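PDB 2EP5: malonyl CoA reductase (malonate semialdehyde-forming), which probably catalyses the NADPH-dependent reduction of malonyl-CoA to 3-oxopropanoate with release of CoA, and belongs to the aspartate-semialdehyde dehydrogenase family. Local coordinates for residues G101-S109 and A333-M344. Residues are numbered along the deposited sequence; the frame is centred on the assembly and turned at random.
Sequences GKIVVSNAS and AAGITILTVEVM
Asn107 turns one face of its side-chain amide to Ala333, whose CB stands over Asn107 OD1 at 4.2 Å. Thr337 OG1, 3.2 Å from Asn107 OD1, lies slightly off the amide plane on the other side, on the flank of OD1 nearer CB. The Asn107 and Thr337 side chains meet nearly at right angles. Thr337 OG1 is also 3.1 Å from Ala333 O, and Asn148 is its strongest polar partner. Deeper in, Val105 points both methyls at the helix. Val105 CG1, opposite the backbone N (chi1 -177°), passes alongside Thr337 CG2 at 3.8 Å, with Thr340 CG2 a little farther off. Val105 CG2 meets Met344 SD at 3.9 Å and also touches Val341 CG2. Exchanging Val105 for alanine would probably open a gap between Thr337 and Met344 and cost the helix its main apolar seat on the strand. Strand 103-106 belongs to the parallel sheet of the Rossmann-type NAD-binding domain, and the C-terminal helix crosses it at 145°, with axes 8.7 Å apart. Apolar packing centred on Val105 thus joins one face of the strand to the helix, whereas the polar contacts of Asn107 and Thr337 gather at the helix N-terminus, where Ala333 neighbours Cys151, the predicted acyl-thioester nucleophile.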
ATOM      1  N   GLY A 101     -36.512  -4.584 -30.228  1.00 26.32           N
ATOM      2  CA  GLY A 101     -35.786  -4.469 -31.483  1.00 24.45           C
ATOM      3  C   GLY A 101     -34.402  -3.839 -31.464  1.00 23.39           C
ATOM      4  O   GLY A 101     -33.770  -3.711 -32.511  1.00 24.23           O
ATOM      5  N   LYS A 102     -33.916  -3.443 -30.297  1.00 23.07           N
ATOM      6  CA  LYS A 102     -32.591  -2.827 -30.209  1.00 24.63           C
ATOM      7  C   LYS A 102     -31.457  -3.832 -30.352  1.00 24.51           C
ATOM      8  O   LYS A 102     -31.589  -4.987 -29.942  1.00 24.77           O
ATOM      9  CB  LYS A 102     -32.427  -2.109 -28.867  1.00 22.84           C
ATOM     10  CG  LYS A 102     -33.332  -0.902 -28.671  1.00 24.90           C
ATOM     11  CD  LYS A 102     -32.756   0.365 -29.294  1.00 24.71           C
ATOM     12  CE  LYS A 102     -32.663   0.289 -30.802  1.00 24.25           C
ATOM     13  NZ  LYS A 102     -32.084   1.533 -31.357  1.00 22.31           N
ATOM     14  N   ILE A 103     -30.353  -3.391 -30.954  1.00 24.12           N
ATOM     15  CA  ILE A 103     -29.160  -4.230 -31.080  1.00 24.84           C
ATOM     16  C   ILE A 103     -28.321  -3.888 -29.837  1.00 25.86           C
ATOM     17  O   ILE A 103     -27.876  -2.748 -29.671  1.00 22.97           O
ATOM     18  CB  ILE A 103     -28.332  -3.884 -32.333  1.00 24.72           C
ATOM     19  CG1 ILE A 103     -29.117  -4.236 -33.601  1.00 25.43           C
ATOM     20  CG2 ILE A 103     -27.009  -4.641 -32.294  1.00 22.25           C
ATOM     21  CD1 ILE A 103     -28.373  -3.936 -34.881  1.00 21.33           C
ATOM     22  N   VAL A 104     -28.123  -4.871 -28.961  1.00 25.30           N
ATOM     23  CA  VAL A 104     -27.372  -4.655 -27.729  1.00 24.07           C
ATOM     24  C   VAL A 104     -26.086  -5.471 -27.644  1.00 24.54           C
ATOM     25  O   VAL A 104     -26.094  -6.682 -27.893  1.00 25.74           O
ATOM     26  CB  VAL A 104     -28.234  -5.011 -26.488  1.00 25.45           C
ATOM     27  CG1 VAL A 104     -27.455  -4.745 -25.209  1.00 22.56           C
ATOM     28  CG2 VAL A 104     -29.529  -4.219 -26.501  1.00 24.78           C
ATOM     29  N   VAL A 105     -24.990  -4.798 -27.288  1.00 22.91           N
ATOM     30  CA  VAL A 105     -23.678  -5.428 -27.104  1.00 20.46           C
ATOM     31  C   VAL A 105     -23.317  -5.098 -25.654  1.00 22.26           C
ATOM     32  O   VAL A 105     -23.084  -3.933 -25.303  1.00 22.67           O
ATOM     33  CB  VAL A 105     -22.606  -4.840 -28.043  1.00 19.62           C
ATOM     34  CG1 VAL A 105     -21.285  -5.579 -27.848  1.00 18.14           C
ATOM     35  CG2 VAL A 105     -23.054  -4.955 -29.488  1.00 17.57           C
ATOM     36  N   SER A 106     -23.273  -6.127 -24.816  1.00 20.80           N
ATOM     37  CA  SER A 106     -23.029  -5.936 -23.394  1.00 21.40           C
ATOM     38  C   SER A 106     -21.919  -6.768 -22.768  1.00 22.21           C
ATOM     39  O   SER A 106     -21.681  -7.913 -23.175  1.00 24.06           O
ATOM     40  CB  SER A 106     -24.339  -6.204 -22.646  1.00 20.17           C
ATOM     41  OG  SER A 106     -24.108  -6.481 -21.282  1.00 21.87           O
ATOM     42  N   ASN A 107     -21.233  -6.196 -21.775  1.00 19.91           N
ATOM     43  CA  ASN A 107     -20.188  -6.944 -21.094  1.00 19.51           C
ATOM     44  C   ASN A 107     -20.635  -7.399 -19.707  1.00 17.94           C
ATOM     45  O   ASN A 107     -19.830  -7.862 -18.906  1.00 20.10           O
ATOM     46  CB  ASN A 107     -18.846  -6.166 -21.044  1.00 17.33           C
ATOM     47  CG  ASN A 107     -18.971  -4.742 -20.488  1.00 19.00           C
ATOM     48  OD1 ASN A 107     -18.415  -3.799 -21.064  1.00 19.85           O
ATOM     49  ND2 ASN A 107     -19.666  -4.582 -19.369  1.00 14.58           N
ATOM     50  N   ALA A 108     -21.931  -7.277 -19.433  1.00 19.20           N
ATOM     51  CA  ALA A 108     -22.495  -7.723 -18.154  1.00 20.37           C
ATOM     52  C   ALA A 108     -22.756  -9.225 -18.275  1.00 20.91           C
ATOM     53  O   ALA A 108     -23.065  -9.719 -19.355  1.00 21.27           O
ATOM     54  CB  ALA A 108     -23.791  -6.988 -17.857  1.00 18.87           C
ATOM     55  N   SER A 109     -22.653  -9.937 -17.159  1.00 21.68           N
ATOM     56  CA  SER A 109     -22.822 -11.396 -17.124  1.00 21.57           C
ATOM     57  C   SER A 109     -24.119 -12.077 -17.607  1.00 21.25           C
ATOM     58  O   SER A 109     -24.062 -13.152 -18.206  1.00 22.74           O
ATOM     59  CB  SER A 109     -22.501 -11.893 -15.716  1.00 18.65           C
ATOM     60  OG  SER A 109     -23.391 -11.322 -14.786  1.00 20.63           O
ATOM     61  N   ALA A 333     -12.987  -5.590 -20.701  1.00 21.92           N
ATOM     62  CA  ALA A 333     -14.318  -4.986 -20.726  1.00 20.50           C
ATOM     63  C   ALA A 333     -14.523  -3.933 -21.817  1.00 21.37           C
ATOM     64  O   ALA A 333     -14.989  -4.264 -22.909  1.00 22.42           O
ATOM     65  CB  ALA A 333     -14.645  -4.390 -19.362  1.00 19.56           C
ATOM     66  N   ALA A 334     -14.174  -2.677 -21.519  1.00 20.02           N
ATOM     67  CA  ALA A 334     -14.344  -1.555 -22.454  1.00 20.78           C
ATOM     68  C   ALA A 334     -13.858  -1.796 -23.880  1.00 21.41           C
ATOM     69  O   ALA A 334     -14.630  -1.696 -24.835  1.00 23.59           O
ATOM     70  CB  ALA A 334     -13.672  -0.302 -21.898  1.00 21.01           C
ATOM     71  N   GLY A 335     -12.575  -2.105 -24.016  1.00 20.67           N
ATOM     72  CA  GLY A 335     -12.001  -2.336 -25.324  1.00 19.65           C
ATOM     73  C   GLY A 335     -12.573  -3.490 -26.124  1.00 21.68           C
ATOM     74  O   GLY A 335     -12.694  -3.377 -27.345  1.00 23.16           O
ATOM     75  N   ILE A 336     -12.926  -4.601 -25.479  1.00 21.38           N
ATOM     76  CA  ILE A 336     -13.463  -5.719 -26.258  1.00 21.54           C
ATOM     77  C   ILE A 336     -14.896  -5.488 -26.722  1.00 19.05           C
ATOM     78  O   ILE A 336     -15.299  -6.012 -27.750  1.00 18.72           O
ATOM     79  CB  ILE A 336     -13.398  -7.072 -25.503  1.00 19.88           C
ATOM     80  CG1 ILE A 336     -13.964  -6.926 -24.100  1.00 18.73           C
ATOM     81  CG2 ILE A 336     -11.984  -7.578 -25.485  1.00 22.25           C
ATOM     82  CD1 ILE A 336     -14.177  -8.242 -23.424  1.00 22.75           C
ATOM     83  N   THR A 337     -15.658  -4.707 -25.967  1.00 18.32           N
ATOM     84  CA  THR A 337     -17.031  -4.412 -26.352  1.00 19.04           C
ATOM     85  C   THR A 337     -16.995  -3.531 -27.599  1.00 20.76           C
ATOM     86  O   THR A 337     -17.706  -3.768 -28.574  1.00 21.53           O
ATOM     87  CB  THR A 337     -17.775  -3.659 -25.242  1.00 18.14           C
ATOM     88  OG1 THR A 337     -17.880  -4.496 -24.089  1.00 16.46           O
ATOM     89  CG2 THR A 337     -19.178  -3.262 -25.706  1.00 17.48           C
ATOM     90  N   ILE A 338     -16.149  -2.510 -27.554  1.00 22.45           N
ATOM     91  CA  ILE A 338     -16.010  -1.583 -28.666  1.00 22.38           C
ATOM     92  C   ILE A 338     -15.421  -2.320 -29.867  1.00 22.09           C
ATOM     93  O   ILE A 338     -15.830  -2.095 -31.010  1.00 22.30           O
ATOM     94  CB  ILE A 338     -15.110  -0.383 -28.247  1.00 22.06           C
ATOM     95  CG1 ILE A 338     -15.853   0.472 -27.213  1.00 20.39           C
ATOM     96  CG2 ILE A 338     -14.717   0.449 -29.461  1.00 22.23           C
ATOM     97  CD1 ILE A 338     -14.993   1.537 -26.547  1.00 17.28           C
ATOM     98  N   LEU A 339     -14.470  -3.211 -29.603  1.00 21.09           N
ATOM     99  CA  LEU A 339     -13.832  -3.976 -30.672  1.00 21.63           C
ATOM    100  C   LEU A 339     -14.856  -4.932 -31.280  1.00 21.70           C
ATOM    101  O   LEU A 339     -14.820  -5.228 -32.478  1.00 22.56           O
ATOM    102  CB  LEU A 339     -12.644  -4.785 -30.130  1.00 20.12           C
ATOM    103  CG  LEU A 339     -11.409  -4.950 -31.027  1.00 20.05           C
ATOM    104  CD1 LEU A 339     -10.801  -6.318 -30.786  1.00 17.80           C
ATOM    105  CD2 LEU A 339     -11.757  -4.803 -32.490  1.00 16.67           C
ATOM    106  N   THR A 340     -15.770  -5.422 -30.446  1.00 21.94           N
ATOM    107  CA  THR A 340     -16.796  -6.336 -30.920  1.00 20.81           C
ATOM    108  C   THR A 340     -17.699  -5.607 -31.897  1.00 20.01           C
ATOM    109  O   THR A 340     -18.073  -6.160 -32.929  1.00 19.14           O
ATOM    110  CB  THR A 340     -17.630  -6.907 -29.750  1.00 22.23           C
ATOM    111  OG1 THR A 340     -16.773  -7.666 -28.886  1.00 22.53           O
ATOM    112  CG2 THR A 340     -18.738  -7.821 -30.276  1.00 20.09           C
ATOM    113  N   VAL A 341     -18.040  -4.357 -31.580  1.00 19.84           N
ATOM    114  CA  VAL A 341     -18.888  -3.568 -32.473  1.00 19.92           C
ATOM    115  C   VAL A 341     -18.154  -3.323 -33.798  1.00 20.78           C
ATOM    116  O   VAL A 341     -18.747  -3.444 -34.874  1.00 18.81           O
ATOM    117  CB  VAL A 341     -19.277  -2.187 -31.864  1.00 18.25           C
ATOM    118  CG1 VAL A 341     -20.166  -1.432 -32.842  1.00 15.97           C
ATOM    119  CG2 VAL A 341     -20.010  -2.373 -30.544  1.00 14.66           C
ATOM    120  N   GLU A 342     -16.867  -2.996 -33.724  1.00 21.14           N
ATOM    121  CA  GLU A 342     -16.102  -2.752 -34.948  1.00 24.16           C
ATOM    122  C   GLU A 342     -16.152  -3.986 -35.857  1.00 25.24           C
ATOM    123  O   GLU A 342     -16.377  -3.876 -37.064  1.00 27.99           O
ATOM    124  CB  GLU A 342     -14.645  -2.401 -34.618  1.00 24.07           C
ATOM    125  CG  GLU A 342     -14.505  -1.350 -33.524  1.00 24.29           C
ATOM    126  CD  GLU A 342     -13.075  -0.869 -33.324  1.00 24.37           C
ATOM    127  OE1 GLU A 342     -12.128  -1.632 -33.604  1.00 26.20           O
ATOM    128  OE2 GLU A 342     -12.896   0.277 -32.867  1.00 22.07           O
ATOM    129  N   VAL A 343     -15.949  -5.162 -35.271  1.00 24.43           N
ATOM    130  CA  VAL A 343     -15.984  -6.403 -36.034  1.00 24.49           C
ATOM    131  C   VAL A 343     -17.350  -6.603 -36.704  1.00 25.29           C
ATOM    132  O   VAL A 343     -17.426  -6.964 -37.878  1.00 23.80           O
ATOM    133  CB  VAL A 343     -15.697  -7.626 -35.128  1.00 23.95           C
ATOM    134  CG1 VAL A 343     -15.965  -8.912 -35.896  1.00 23.61           C
ATOM    135  CG2 VAL A 343     -14.254  -7.588 -34.627  1.00 23.82           C
ATOM    136  N   MET A 344     -18.417  -6.373 -35.943  1.00 25.51           N
ATOM    137  CA  MET A 344     -19.775  -6.531 -36.445  1.00 27.25           C
ATOM    138  C   MET A 344     -20.011  -5.645 -37.666  1.00 29.79           C
ATOM    139  O   MET A 344     -20.632  -6.071 -38.637  1.00 30.27           O
ATOM    140  CB  MET A 344     -20.788  -6.195 -35.344  1.00 27.24           C
ATOM    141  CG  MET A 344     -20.873  -7.226 -34.222  1.00 24.62           C
ATOM    142  SD  MET A 344     -21.908  -6.690 -32.837  1.00 25.30           S
ATOM    143  CE  MET A 344     -23.551  -7.066 -33.438  1.00 24.27           C
TER